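Local coordinates for protein acyl-coenzyme A oxidase 1 (Yarrowia lipolytica, PDB 5Y9D) that oxidises 2,3-saturated acyl-CoAs to (2E)-enoyl-CoAs in peroxisomal beta-oxidation, using FAD as cofactor and passing the electrons to O2 to give H2O2, at residues A[520-525]-A[598-603]; A[565-570]-A[608-613]; A[365-370]-A[571-576]; A[496-501]-A[532-537]. One frame throughout, in Å; residues are numbered along the deposited sequence.

Contact 1. Residues A[520-525]-A[598-603]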
loop_
_atom_site.group_PDB
_atom_site.type_symbol
_atom_site.label_atom_id
_atom_site.label_comp_id
_atom_site.label_asym_id
_atom_site.label_seq_id
_atom_site.Cartn_x
_atom_site.Cartn_y
_atom_site.Cartn_z
ATOM N N GLU A 520 23.545 23.819 -7.278
ATOM C CA GLU A 520 23.989 23.748 -8.680
ATOM C C GLU A 520 24.536 22.363 -8.997
ATOM O O GLU A 520 24.282 21.827 -10.057
ATOM C CB GLU A 520 25.073 24.797 -9.024
ATOM C CG GLU A 520 25.404 24.874 -10.530
ATOM C CD GLU A 520 26.896 25.103 -10.857
ATOM O OE1 GLU A 520 27.509 26.028 -10.267
ATOM O OE2 GLU A 520 27.449 24.373 -11.726
ATOM N N PHE A 521 25.301 21.791 -8.093
ATOM C CA PHE A 521 25.923 20.529 -8.403
ATOM C C PHE A 521 24.888 19.402 -8.437
ATOM O O PHE A 521 24.944 18.524 -9.304
ATOM C CB PHE A 521 27.034 20.191 -7.412
ATOM C CG PHE A 521 27.601 18.827 -7.626
ATOM C CD1 PHE A 521 28.619 18.627 -8.543
ATOM C CD2 PHE A 521 27.045 17.725 -6.984
ATOM C CE1 PHE A 521 29.103 17.352 -8.774
ATOM C CE2 PHE A 521 27.518 16.452 -7.214
ATOM C CZ PHE A 521 28.551 16.266 -8.113
ATOM N N LEU A 522 23.959 19.420 -7.485
ATOM C CA LEU A 522 22.963 18.354 -7.368
ATOM C C LEU A 522 22.088 18.412 -8.593
ATOM O O LEU A 522 21.896 17.404 -9.278
ATOM C CB LEU A 522 22.142 18.498 -6.079
ATOM C CG LEU A 522 23.015 18.337 -4.833
ATOM C CD1 LEU A 522 22.313 18.768 -3.559
ATOM C CD2 LEU A 522 23.535 16.918 -4.734
ATOM N N VAL A 523 21.623 19.612 -8.903
ATOM C CA VAL A 523 20.798 19.818 -10.096
ATOM C C VAL A 523 21.498 19.225 -11.318
ATOM O O VAL A 523 20.976 18.324 -11.975
ATOM C CB VAL A 523 20.488 21.311 -10.325
ATOM C CG1 VAL A 523 19.875 21.543 -11.696
ATOM C CG2 VAL A 523 19.540 21.826 -9.251
ATOM N N GLU A 524 22.705 19.715 -11.561
ATOM C CA GLU A 524 23.533 19.304 -12.676
ATOM C C GLU A 524 23.770 17.807 -12.633
ATOM O O GLU A 524 23.799 17.154 -13.673
ATOM C CB GLU A 524 24.862 20.080 -12.653
ATOM C CG GLU A 524 25.806 19.779 -13.819
ATOM C CD GLU A 524 25.157 20.013 -15.172
ATOM O OE1 GLU A 524 24.292 20.912 -15.231
ATOM O OE2 GLU A 524 25.489 19.311 -16.165
ATOM N N ALA A 525 23.912 17.241 -11.433
ATOM C CA ALA A 525 24.110 15.798 -11.334
ATOM C C ALA A 525 22.873 15.088 -11.820
ATOM O O ALA A 525 22.952 14.063 -12.529
ATOM C CB ALA A 525 24.430 15.379 -9.920
ATOM N N LEU A 598 18.306 17.683 1.367
ATOM C CA LEU A 598 17.909 16.408 1.888
ATOM C C LEU A 598 17.158 15.608 0.817
ATOM O O LEU A 598 17.479 14.458 0.542
ATOM C CB LEU A 598 17.039 16.610 3.121
ATOM C CG LEU A 598 16.408 15.344 3.698
ATOM C CD1 LEU A 598 17.451 14.289 3.983
ATOM C CD2 LEU A 598 15.665 15.716 4.967
ATOM N N PHE A 599 16.152 16.221 0.216
ATOM C CA PHE A 599 15.384 15.607 -0.883
ATOM C C PHE A 599 16.329 15.160 -2.006
ATOM O O PHE A 599 16.327 14.011 -2.412
ATOM C CB PHE A 599 14.349 16.640 -1.385
ATOM C CG PHE A 599 13.546 16.199 -2.574
ATOM C CD1 PHE A 599 13.005 14.941 -2.636
ATOM C CD2 PHE A 599 13.300 17.087 -3.607
ATOM C CE1 PHE A 599 12.294 14.528 -3.721
ATOM C CE2 PHE A 599 12.559 16.700 -4.697
ATOM C CZ PHE A 599 12.059 15.411 -4.751
ATOM N N ALA A 600 17.143 16.083 -2.492
ATOM C CA ALA A 600 18.133 15.787 -3.530
ATOM C C ALA A 600 19.060 14.634 -3.168
ATOM O O ALA A 600 19.114 13.646 -3.909
ATOM C CB ALA A 600 18.947 17.033 -3.843
ATOM N N LEU A 601 19.775 14.743 -2.042
ATOM C CA LEU A 601 20.743 13.697 -1.650
ATOM C C LEU A 601 20.084 12.382 -1.322
ATOM O O LEU A 601 20.582 11.309 -1.684
ATOM C CB LEU A 601 21.587 14.128 -0.448
ATOM C CG LEU A 601 22.640 15.185 -0.770
ATOM C CD1 LEU A 601 23.206 15.796 0.495
ATOM C CD2 LEU A 601 23.752 14.620 -1.622
ATOM N N TRP A 602 18.976 12.444 -0.609
ATOM C CA TRP A 602 18.196 11.248 -0.384
ATOM C C TRP A 602 17.823 10.596 -1.712
ATOM O O TRP A 602 17.807 9.371 -1.788
ATOM C CB TRP A 602 16.937 11.574 0.413
ATOM C CG TRP A 602 15.998 10.419 0.606
ATOM C CD1 TRP A 602 16.159 9.345 1.447
ATOM C CD2 TRP A 602 14.729 10.242 -0.034
ATOM N NE1 TRP A 602 15.073 8.517 1.361
ATOM C CE2 TRP A 602 14.180 9.036 0.462
ATOM C CE3 TRP A 602 13.994 10.999 -0.971
ATOM C CZ2 TRP A 602 12.941 8.563 0.056
ATOM C CZ3 TRP A 602 12.752 10.530 -1.381
ATOM C CH2 TRP A 602 12.232 9.336 -0.868
ATOM N N SER A 603 17.514 11.390 -2.746
ATOM C CA SER A 603 17.114 10.821 -4.047
ATOM C C SER A 603 18.296 10.132 -4.707
ATOM O O SER A 603 18.129 9.084 -5.323
ATOM C CB SER A 603 16.563 11.872 -4.995
ATOM O OG SER A 603 15.412 12.482 -4.471
#
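Leu-522 packs against Ala-600 and Leu-601 in a small, buried and wholly apolar helix-to-helix contact within the C-terminal helical region of the oxidase. Leu-522 sits near the start of helix 519-544, and its partners lie toward the end of helix 589-606. The backbones come nearest at Leu-522 and Ala-600, whose CA atoms are 6.7 Å apart, a closeness that the small alanine allows.

The two methyls of the leucine divide the work. Leu-522 CD1 lies 3.8 Å from Ala-600 CB, while Leu-522 CD2 goes to the neighbouring side chain and meets Leu-601 CD2 at 3.9 Å. Leu-522 holds CG anti to its carbonyl carbon (chi1 -64°), with CB pointing at the facing helix and the branch spread over both partners. Leu-601 starts off less directly, but its CD2 end bends back to the contact, and the two leucines cross at about a right angle.

One turn along, Ser-603 OG donates to Phe-599 O at 2.7 Å from above the carbonyl plane. Ser-603 N reaches the same oxygen from the opposite face, giving Phe-599 O two donors, and the hydroxyl is also hydrogen-bonded to Arg-570 NE of helix 558-581.

Around this pair, Leu-601 also touches Leu-628 and Leu-632 of helix 619-637. Phe-599 leans on Ile-574 of helix 558-581 and on Ala-366 and Ala-370 of helix 355-391, so helix 589-606 is packed among four others.

Contact 2. Residues A[565-570]-A[608-613]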
loop_
_atom_site.group_PDB
_atom_site.type_symbol
_atom_site.label_atom_id
_atom_site.label_comp_id
_atom_site.label_asym_id
_atom_site.label_seq_id
_atom_site.Cartn_x
_atom_site.Cartn_y
_atom_site.Cartn_z
ATOM N N ALA A 565 11.342 8.680 -17.653
ATOM C CA ALA A 565 10.266 9.416 -17.037
ATOM C C ALA A 565 10.639 9.619 -15.610
ATOM O O ALA A 565 10.528 10.713 -15.076
ATOM C CB ALA A 565 8.966 8.638 -17.129
ATOM N N ARG A 566 11.120 8.548 -15.003
ATOM C CA ARG A 566 11.391 8.552 -13.587
ATOM C C ARG A 566 12.464 9.521 -13.212
ATOM O O ARG A 566 12.219 10.303 -12.330
ATOM C CB ARG A 566 11.789 7.167 -13.059
ATOM C CG ARG A 566 11.512 7.031 -11.563
ATOM C CD ARG A 566 12.656 6.412 -10.834
ATOM N NE ARG A 566 12.485 4.982 -10.692
ATOM C CZ ARG A 566 13.490 4.137 -10.450
ATOM N NH1 ARG A 566 14.744 4.599 -10.359
ATOM N NH2 ARG A 566 13.241 2.826 -10.307
ATOM N N ILE A 567 13.654 9.432 -13.836
ATOM C CA ILE A 567 14.746 10.365 -13.509
ATOM C C ILE A 567 14.401 11.815 -13.856
ATOM O O ILE A 567 14.713 12.709 -13.105
ATOM C CB ILE A 567 16.095 10.077 -14.203
ATOM C CG1 ILE A 567 16.365 8.593 -14.379
ATOM C CG2 ILE A 567 17.241 10.680 -13.393
ATOM C CD1 ILE A 567 16.347 7.825 -13.077
ATOM N N HIS A 568 13.769 12.050 -14.991
ATOM C CA HIS A 568 13.548 13.426 -15.468
ATOM C C HIS A 568 12.508 14.132 -14.602
ATOM O O HIS A 568 12.634 15.309 -14.284
ATOM C CB HIS A 568 13.077 13.405 -16.926
ATOM C CG HIS A 568 12.346 14.644 -17.339
ATOM N ND1 HIS A 568 12.988 15.822 -17.637
ATOM C CD2 HIS A 568 11.027 14.900 -17.453
ATOM C CE1 HIS A 568 12.098 16.746 -17.945
ATOM N NE2 HIS A 568 10.902 16.216 -17.830
ATOM N N THR A 569 11.465 13.398 -14.248
ATOM C CA THR A 569 10.501 13.851 -13.274
ATOM C C THR A 569 11.188 14.180 -11.964
ATOM O O THR A 569 10.974 15.288 -11.423
ATOM C CB THR A 569 9.389 12.816 -13.000
ATOM O OG1 THR A 569 8.659 12.554 -14.203
ATOM C CG2 THR A 569 8.425 13.362 -11.991
ATOM N N ARG A 570 12.012 13.256 -11.443
ATOM C CA ARG A 570 12.643 13.547 -10.160
ATOM C C ARG A 570 13.550 14.778 -10.250
ATOM O O ARG A 570 13.562 15.600 -9.325
ATOM C CB ARG A 570 13.396 12.365 -9.578
ATOM C CG ARG A 570 14.018 12.679 -8.216
ATOM C CD ARG A 570 12.941 13.030 -7.161
ATOM N NE ARG A 570 13.062 12.081 -6.051
ATOM C CZ ARG A 570 12.252 11.060 -5.810
ATOM N NH1 ARG A 570 11.164 10.845 -6.526
ATOM N NH2 ARG A 570 12.532 10.255 -4.801
ATOM N N THR A 608 21.250 4.976 -6.373
ATOM C CA THR A 608 22.718 4.944 -6.292
ATOM C C THR A 608 23.316 4.234 -7.523
ATOM O O THR A 608 24.298 4.703 -8.110
ATOM C CB THR A 608 23.165 4.326 -4.939
ATOM O OG1 THR A 608 23.232 5.368 -3.955
ATOM C CG2 THR A 608 24.504 3.665 -5.008
ATOM N N GLY A 609 22.690 3.126 -7.923
ATOM C CA GLY A 609 23.068 2.414 -9.132
ATOM C C GLY A 609 23.222 3.369 -10.291
ATOM O O GLY A 609 24.244 3.351 -10.980
ATOM N N ILE A 610 22.228 4.233 -10.476
ATOM C CA ILE A 610 22.156 5.081 -11.668
ATOM C C ILE A 610 23.306 6.081 -11.751
ATOM O O ILE A 610 23.759 6.388 -12.840
ATOM C CB ILE A 610 20.797 5.818 -11.763
ATOM C CG1 ILE A 610 19.689 4.825 -12.125
ATOM C CG2 ILE A 610 20.834 6.929 -12.812
ATOM C CD1 ILE A 610 18.336 5.109 -11.496
ATOM N N PHE A 611 23.766 6.590 -10.614
ATOM C CA PHE A 611 24.821 7.616 -10.603
ATOM C C PHE A 611 26.237 7.014 -10.684
ATOM O O PHE A 611 27.167 7.703 -11.090
ATOM C CB PHE A 611 24.685 8.525 -9.369
ATOM C CG PHE A 611 23.470 9.402 -9.404
ATOM C CD1 PHE A 611 23.517 10.665 -9.998
ATOM C CD2 PHE A 611 22.270 8.969 -8.862
ATOM C CE1 PHE A 611 22.386 11.477 -10.059
ATOM C CE2 PHE A 611 21.136 9.779 -8.912
ATOM C CZ PHE A 611 21.193 11.032 -9.520
ATOM N N LEU A 612 26.391 5.746 -10.287
ATOM C CA LEU A 612 27.663 5.018 -10.444
ATOM C C LEU A 612 27.743 4.358 -11.809
ATOM O O LEU A 612 28.836 4.149 -12.347
ATOM C CB LEU A 612 27.814 3.929 -9.377
ATOM C CG LEU A 612 28.514 4.266 -8.054
ATOM C CD1 LEU A 612 28.142 5.640 -7.537
ATOM C CD2 LEU A 612 28.202 3.204 -7.006
ATOM N N ARG A 613 26.582 3.987 -12.352
ATOM C CA ARG A 613 26.510 3.420 -13.700
ATOM C C ARG A 613 27.136 4.461 -14.594
ATOM O O ARG A 613 27.985 4.152 -15.424
ATOM C CB ARG A 613 25.044 3.155 -14.132
ATOM C CG ARG A 613 24.743 1.739 -14.646
ATOM C CD ARG A 613 25.126 1.535 -16.109
ATOM N NE ARG A 613 24.146 2.124 -17.018
ATOM C CZ ARG A 613 24.255 2.148 -18.348
ATOM N NH1 ARG A 613 23.299 2.707 -19.080
ATOM N NH2 ARG A 613 25.309 1.618 -18.959
#
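Ile-567 and Ile-610 meet tip to tip, one terminal methyl from each, with Ile-567 CD1 lying 3.7 Å from Ile-610 CD1. The contact bridges a wide gap: the CA atoms of these two residues, the nearest across the segments, are 9.3 Å apart, and the side chains span the distance between helix 558-581 and the short helix 608-613.

Both isoleucines point CB at the other segment and set CG1 anti to the carbonyl carbon, but they differ further out. Ile-567 is turned well away from the usual staggered value (chi1 -35°) and folds again at its second torsion. Ile-610 is the more extended of the two (chi2 145°), and this carries its CD1 forward to serve as the single methyl that both partners touch.

The second partner is Arg-566, whose NH1 lies 3.8 Å from that same Ile-610 CD1. The methyl meets the guanidinium obliquely. Arg-566 starts with CG anti to its backbone N and then bends at its second and third torsions, which brings the guanidinium round to the isoleucine. Its NH1 also forms a salt bridge with Asp-607, the residue just before helix 608-613. From the same short helix, Leu-612 packs on Gly-609 of the second subunit, and Arg-613 makes a salt bridge to Asp-623 of that subunit.

The contact thus joins a purely dispersive methyl pair to a charged group that Asp-607 pairs with through NH1. Direction probably comes from that pairing just outside the two segments, while the isoleucines contribute shape and apolar burial.

Contact 3. Residues A[365-370]-A[571-576]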
loop_
_atom_site.group_PDB
_atom_site.type_symbol
_atom_site.label_atom_id
_atom_site.label_comp_id
_atom_site.label_asym_id
_atom_site.label_seq_id
_atom_site.Cartn_x
_atom_site.Cartn_y
_atom_site.Cartn_z
ATOM N N LEU A 365 9.103 14.120 4.142
ATOM C CA LEU A 365 8.697 15.535 4.364
ATOM C C LEU A 365 9.217 16.486 3.272
ATOM O O LEU A 365 8.507 17.353 2.795
ATOM C CB LEU A 365 9.115 16.065 5.735
ATOM C CG LEU A 365 8.662 17.511 6.010
ATOM C CD1 LEU A 365 7.146 17.673 5.878
ATOM C CD2 LEU A 365 9.109 17.985 7.382
ATOM N N ALA A 366 10.464 16.316 2.892
ATOM C CA ALA A 366 11.025 17.120 1.821
ATOM C C ALA A 366 10.371 16.803 0.474
ATOM O O ALA A 366 10.001 17.719 -0.269
ATOM C CB ALA A 366 12.515 16.932 1.757
ATOM N N TYR A 367 10.166 15.527 0.198
ATOM C CA TYR A 367 9.453 15.097 -1.022
ATOM C C TYR A 367 8.177 15.895 -1.089
ATOM O O TYR A 367 7.910 16.591 -2.065
ATOM C CB TYR A 367 9.116 13.577 -0.991
ATOM C CG TYR A 367 8.805 12.914 -2.314
ATOM C CD1 TYR A 367 8.497 13.652 -3.450
ATOM C CD2 TYR A 367 8.802 11.529 -2.435
ATOM C CE1 TYR A 367 8.225 13.043 -4.665
ATOM C CE2 TYR A 367 8.532 10.910 -3.648
ATOM C CZ TYR A 367 8.228 11.689 -4.755
ATOM O OH TYR A 367 7.937 11.125 -5.978
ATOM N N CYS A 368 7.386 15.786 -0.030
ATOM C CA CYS A 368 6.103 16.458 0.056
ATOM C C CYS A 368 6.227 17.943 -0.254
ATOM O O CYS A 368 5.534 18.431 -1.142
ATOM C CB CYS A 368 5.492 16.237 1.444
ATOM S SG CYS A 368 3.978 17.177 1.635
ATOM N N TYR A 369 7.112 18.674 0.434
ATOM C CA TYR A 369 7.297 20.138 0.120
ATOM C C TYR A 369 7.529 20.317 -1.375
ATOM O O TYR A 369 6.978 21.231 -1.972
ATOM C CB TYR A 369 8.481 20.790 0.888
ATOM C CG TYR A 369 8.158 21.426 2.233
ATOM C CD1 TYR A 369 7.741 20.667 3.301
ATOM C CD2 TYR A 369 8.272 22.783 2.428
ATOM C CE1 TYR A 369 7.444 21.241 4.524
ATOM C CE2 TYR A 369 7.957 23.376 3.647
ATOM C CZ TYR A 369 7.576 22.600 4.697
ATOM O OH TYR A 369 7.295 23.171 5.927
ATOM N N ALA A 370 8.336 19.430 -1.973
ATOM C CA ALA A 370 8.648 19.485 -3.413
ATOM C C ALA A 370 7.428 19.222 -4.272
ATOM O O ALA A 370 7.220 19.842 -5.331
ATOM C CB ALA A 370 9.743 18.487 -3.778
ATOM N N GLN A 571 14.267 14.905 -11.376
ATOM C CA GLN A 571 15.103 16.079 -11.685
ATOM C C GLN A 571 14.263 17.361 -11.812
ATOM O O GLN A 571 14.671 18.435 -11.388
ATOM C CB GLN A 571 15.941 15.804 -12.963
ATOM C CG GLN A 571 16.754 16.973 -13.508
ATOM C CD GLN A 571 15.912 17.956 -14.301
ATOM O OE1 GLN A 571 14.925 17.581 -14.950
ATOM N NE2 GLN A 571 16.252 19.220 -14.207
ATOM N N HIS A 572 13.089 17.256 -12.399
ATOM C CA HIS A 572 12.208 18.400 -12.486
ATOM C C HIS A 572 11.770 18.933 -11.116
ATOM O O HIS A 572 11.687 20.166 -10.897
ATOM C CB HIS A 572 10.973 18.038 -13.281
ATOM C CG HIS A 572 10.197 19.222 -13.754
ATOM N ND1 HIS A 572 10.735 20.173 -14.588
ATOM C CD2 HIS A 572 8.913 19.588 -13.545
ATOM C CE1 HIS A 572 9.824 21.088 -14.859
ATOM N NE2 HIS A 572 8.707 20.753 -14.244
ATOM N N LEU A 573 11.483 18.026 -10.192
ATOM C CA LEU A 573 10.934 18.450 -8.904
ATOM C C LEU A 573 12.009 19.068 -8.063
ATOM O O LEU A 573 11.807 20.140 -7.470
ATOM C CB LEU A 573 10.290 17.307 -8.150
ATOM C CG LEU A 573 8.859 16.974 -8.539
ATOM C CD1 LEU A 573 8.426 15.764 -7.705
ATOM C CD2 LEU A 573 7.895 18.142 -8.313
ATOM N N ILE A 574 13.150 18.386 -8.010
ATOM C CA ILE A 574 14.325 18.899 -7.306
ATOM C C ILE A 574 14.633 20.299 -7.842
ATOM O O ILE A 574 14.751 21.246 -7.074
ATOM C CB ILE A 574 15.540 17.933 -7.453
ATOM C CG1 ILE A 574 15.306 16.681 -6.601
ATOM C CG2 ILE A 574 16.872 18.638 -7.129
ATOM C CD1 ILE A 574 16.283 15.562 -6.895
ATOM N N SER A 575 14.677 20.439 -9.163
ATOM C CA SER A 575 14.945 21.755 -9.768
ATOM C C SER A 575 13.891 22.776 -9.439
ATOM O O SER A 575 14.230 23.930 -9.207
ATOM C CB SER A 575 15.056 21.675 -11.288
ATOM O OG SER A 575 16.358 21.333 -11.666
ATOM N N SER A 576 12.620 22.375 -9.454
ATOM C CA SER A 576 11.546 23.315 -9.160
ATOM C C SER A 576 11.565 23.789 -7.709
ATOM O O SER A 576 11.235 24.929 -7.433
ATOM C CB SER A 576 10.182 22.717 -9.493
ATOM O OG SER A 576 10.160 22.259 -10.832
#
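His-572 O takes the backbone N-H of Ser-576 at 2.8 Å, a bond that closes the helical turn from which Leu-573 reaches across to Ala-370 and Tyr-367. The turn belongs to helix 558-581, the facing residues to helix 355-391. The backbones run close here, with the CA atoms of Ala-370 and Leu-573 6.0 Å apart.

Leu-573 carries its side of the contact with both methyls. With CB pointing at the other helix and CG anti to the carbonyl carbon (chi1 -83°), the fork of Leu-573 is set to open over two partners. Leu-573 CD2 comes to 3.5 Å from Ala-370 O, a methyl set against a backbone carbonyl oxygen. Leu-573 CD1 goes to the tyrosine and lies 4.1 Å from Tyr-367 CE1, at the edge of the ring and near its plane, which leaves the ring faces to other groups. Tyr-367 sets off away from this segment, and only its ring end swings back toward the leucine.

Beyond the pair, the Tyr-367 ring meets that of Phe-599 and makes a cation-pi contact with Arg-570. Ser-576 OG is hydrogen-bonded to Glu-377 OE1, a polar link to helix 355-391 further along.

This is close helix packing between the C-alpha1 domain, which has the acyl-CoA dehydrogenase-like helical fold, and the additional C-terminal helical domain that distinguishes acyl-CoA oxidases from the dehydrogenases.

Contact 4. Residues A[496-501]-A[532-537]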
loop_
_atom_site.group_PDB
_atom_site.type_symbol
_atom_site.label_atom_id
_atom_site.label_comp_id
_atom_site.label_asym_id
_atom_site.label_seq_id
_atom_site.Cartn_x
_atom_site.Cartn_y
_atom_site.Cartn_z
ATOM N N GLN A 496 15.055 21.597 -22.031
ATOM C CA GLN A 496 16.182 22.173 -22.756
ATOM C C GLN A 496 17.529 21.573 -22.359
ATOM O O GLN A 496 18.404 21.400 -23.188
ATOM C CB GLN A 496 16.208 23.685 -22.583
ATOM C CG GLN A 496 15.062 24.396 -23.270
ATOM C CD GLN A 496 15.400 25.828 -23.596
ATOM O OE1 GLN A 496 15.192 26.725 -22.788
ATOM N NE2 GLN A 496 15.928 26.050 -24.786
ATOM N N TYR A 497 17.674 21.242 -21.089
ATOM C CA TYR A 497 18.935 20.791 -20.528
ATOM C C TYR A 497 19.409 19.522 -21.201
ATOM O O TYR A 497 20.579 19.190 -21.150
ATOM C CB TYR A 497 18.781 20.534 -19.037
ATOM C CG TYR A 497 17.972 19.306 -18.726
ATOM C CD1 TYR A 497 16.596 19.356 -18.702
ATOM C CD2 TYR A 497 18.584 18.097 -18.467
ATOM C CE1 TYR A 497 15.851 18.240 -18.425
ATOM C CE2 TYR A 497 17.843 16.976 -18.185
ATOM C CZ TYR A 497 16.478 17.058 -18.162
ATOM O OH TYR A 497 15.740 15.949 -17.886
ATOM N N VAL A 498 18.488 18.802 -21.816
ATOM C CA VAL A 498 18.813 17.545 -22.465
ATOM C C VAL A 498 19.845 17.791 -23.559
ATOM O O VAL A 498 20.652 16.928 -23.858
ATOM C CB VAL A 498 17.562 16.839 -23.022
ATOM C CG1 VAL A 498 17.957 15.585 -23.775
ATOM C CG2 VAL A 498 16.628 16.466 -21.892
ATOM N N GLY A 499 19.789 18.969 -24.167
ATOM C CA GLY A 499 20.780 19.413 -25.131
ATOM C C GLY A 499 22.226 19.597 -24.682
ATOM O O GLY A 499 23.134 19.318 -25.445
ATOM N N ASP A 500 22.438 20.100 -23.472
ATOM C CA ASP A 500 23.761 20.485 -22.967
ATOM C C ASP A 500 24.735 19.358 -22.611
ATOM O O ASP A 500 24.319 18.252 -22.331
ATOM C CB ASP A 500 23.592 21.401 -21.756
ATOM C CG ASP A 500 22.595 22.507 -22.002
ATOM O OD1 ASP A 500 22.615 23.093 -23.095
ATOM O OD2 ASP A 500 21.788 22.797 -21.105
ATOM N N LYS A 501 26.036 19.653 -22.624
ATOM C CA LYS A 501 27.052 18.701 -22.128
ATOM C C LYS A 501 27.143 18.851 -20.600
ATOM O O LYS A 501 27.008 19.966 -20.067
ATOM C CB LYS A 501 28.424 18.965 -22.770
ATOM C CG LYS A 501 29.159 17.711 -23.244
ATOM C CD LYS A 501 29.556 17.819 -24.729
ATOM C CE LYS A 501 29.465 16.493 -25.486
ATOM N NZ LYS A 501 28.952 16.680 -26.878
ATOM N N ASN A 532 21.584 11.696 -20.084
ATOM C CA ASN A 532 22.290 10.529 -20.583
ATOM C C ASN A 532 21.362 9.329 -20.826
ATOM O O ASN A 532 21.456 8.685 -21.860
ATOM C CB ASN A 532 23.410 10.136 -19.609
ATOM C CG ASN A 532 24.577 11.114 -19.605
ATOM O OD1 ASN A 532 24.579 12.164 -20.281
ATOM N ND2 ASN A 532 25.585 10.771 -18.824
ATOM N N ASN A 533 20.485 9.019 -19.871
ATOM C CA ASN A 533 19.446 7.999 -20.110
ATOM C C ASN A 533 18.561 8.340 -21.302
ATOM O O ASN A 533 18.287 7.467 -22.133
ATOM C CB ASN A 533 18.573 7.775 -18.889
ATOM C CG ASN A 533 19.254 6.917 -17.845
ATOM O OD1 ASN A 533 20.229 7.342 -17.202
ATOM N ND2 ASN A 533 18.743 5.705 -17.659
ATOM N N ILE A 534 18.129 9.592 -21.402
ATOM C CA ILE A 534 17.263 9.962 -22.514
ATOM C C ILE A 534 18.016 9.836 -23.822
ATOM O O ILE A 534 17.465 9.298 -24.787
ATOM C CB ILE A 534 16.760 11.408 -22.431
ATOM C CG1 ILE A 534 15.783 11.566 -21.283
ATOM C CG2 ILE A 534 16.070 11.806 -23.730
ATOM C CD1 ILE A 534 15.786 12.952 -20.684
ATOM N N LEU A 535 19.256 10.359 -23.853
ATOM C CA LEU A 535 20.073 10.366 -25.083
ATOM C C LEU A 535 20.435 8.962 -25.517
ATOM O O LEU A 535 20.449 8.677 -26.702
ATOM C CB LEU A 535 21.325 11.269 -24.958
ATOM C CG LEU A 535 21.049 12.800 -25.050
ATOM C CD1 LEU A 535 22.279 13.688 -24.942
ATOM C CD2 LEU A 535 20.314 13.161 -26.307
ATOM N N ARG A 536 20.676 8.077 -24.556
ATOM C CA ARG A 536 20.907 6.664 -24.860
ATOM C C ARG A 536 19.639 6.017 -25.449
ATOM O O ARG A 536 19.699 5.299 -26.466
ATOM C CB ARG A 536 21.358 5.891 -23.608
ATOM C CG ARG A 536 21.920 4.511 -23.916
ATOM C CD ARG A 536 21.903 3.556 -22.723
ATOM N NE ARG A 536 20.561 3.034 -22.419
ATOM C CZ ARG A 536 20.310 1.966 -21.658
ATOM N NH1 ARG A 536 21.302 1.257 -21.115
ATOM N NH2 ARG A 536 19.053 1.599 -21.439
ATOM N N THR A 537 18.499 6.266 -24.800
ATOM C CA THR A 537 17.239 5.691 -25.215
ATOM C C THR A 537 16.917 6.215 -26.586
ATOM O O THR A 537 16.518 5.451 -27.449
ATOM C CB THR A 537 16.085 6.022 -24.241
ATOM O OG1 THR A 537 16.375 5.475 -22.946
ATOM C CG2 THR A 537 14.768 5.426 -24.750
#
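Val-498, in a short 3-10 turn, faces the side of a regular alpha-helix at Ile-534, their CA atoms 7.7 Å apart, and in the turn Gly-499 N bonds to Gln-496 O at 3.0 Å. Val-498 points CB at the helix and divides its two methyls between successive residues. Val-498 CG2 lies 3.8 Å from Ile-534 CD1, the two side chains crossing at about a right angle, while Val-498 CG1 is 4.2 Å from Leu-535 CD2. The other methyl, Leu-535 CD1, rests 3.8 Å from the backbone oxygen Val-498 O.

The segment 496-501 belongs to the loop joining helix 467-486 to helix 513-516, and it lies along helix 519-544 in the C-terminal helical part of the enzyme. Val-498 also touches Ile-485, as Ile-534 touches Ala-482, so helix 467-486 backs the valine-isoleucine pair.

Tyr-497 takes the crowded position between its backbone N and carbonyl carbon (chi1 72°), and one face of its ring is covered, toward the rim, by CG2 of the adjacent Val-498. Tyr-497 OH ends 4.1 Å from Ile-534 CD1 and is hydrogen-bonded to His-568 ND1 and Ser-530 OG.

In the fold
The chain order is 365-370, 496-501, 520-525, 532-537, 565-570, 571-576, 598-603 and 608-613, so both segments of contact 4 fall between those of contact 3, and the segments of contact 1 alternate with those of the other three. Centres of contacts 1 and 3 are about 10 Å apart, those of contacts 3 and 4 about 21 Å. Helix 558-581 serves contacts 2 and 3, helix 519-544 contacts 1 and 4. Phe-599 links contact 1 to contact 3, and Arg-570 NE bonds Ser-603 OG between contacts 1 and 2. Together they join the C-terminal helices to one another, to helix 355-391 and to loop 496-501, away from the FAD and catalytic residues; helix 608-613 reaches the second subunit.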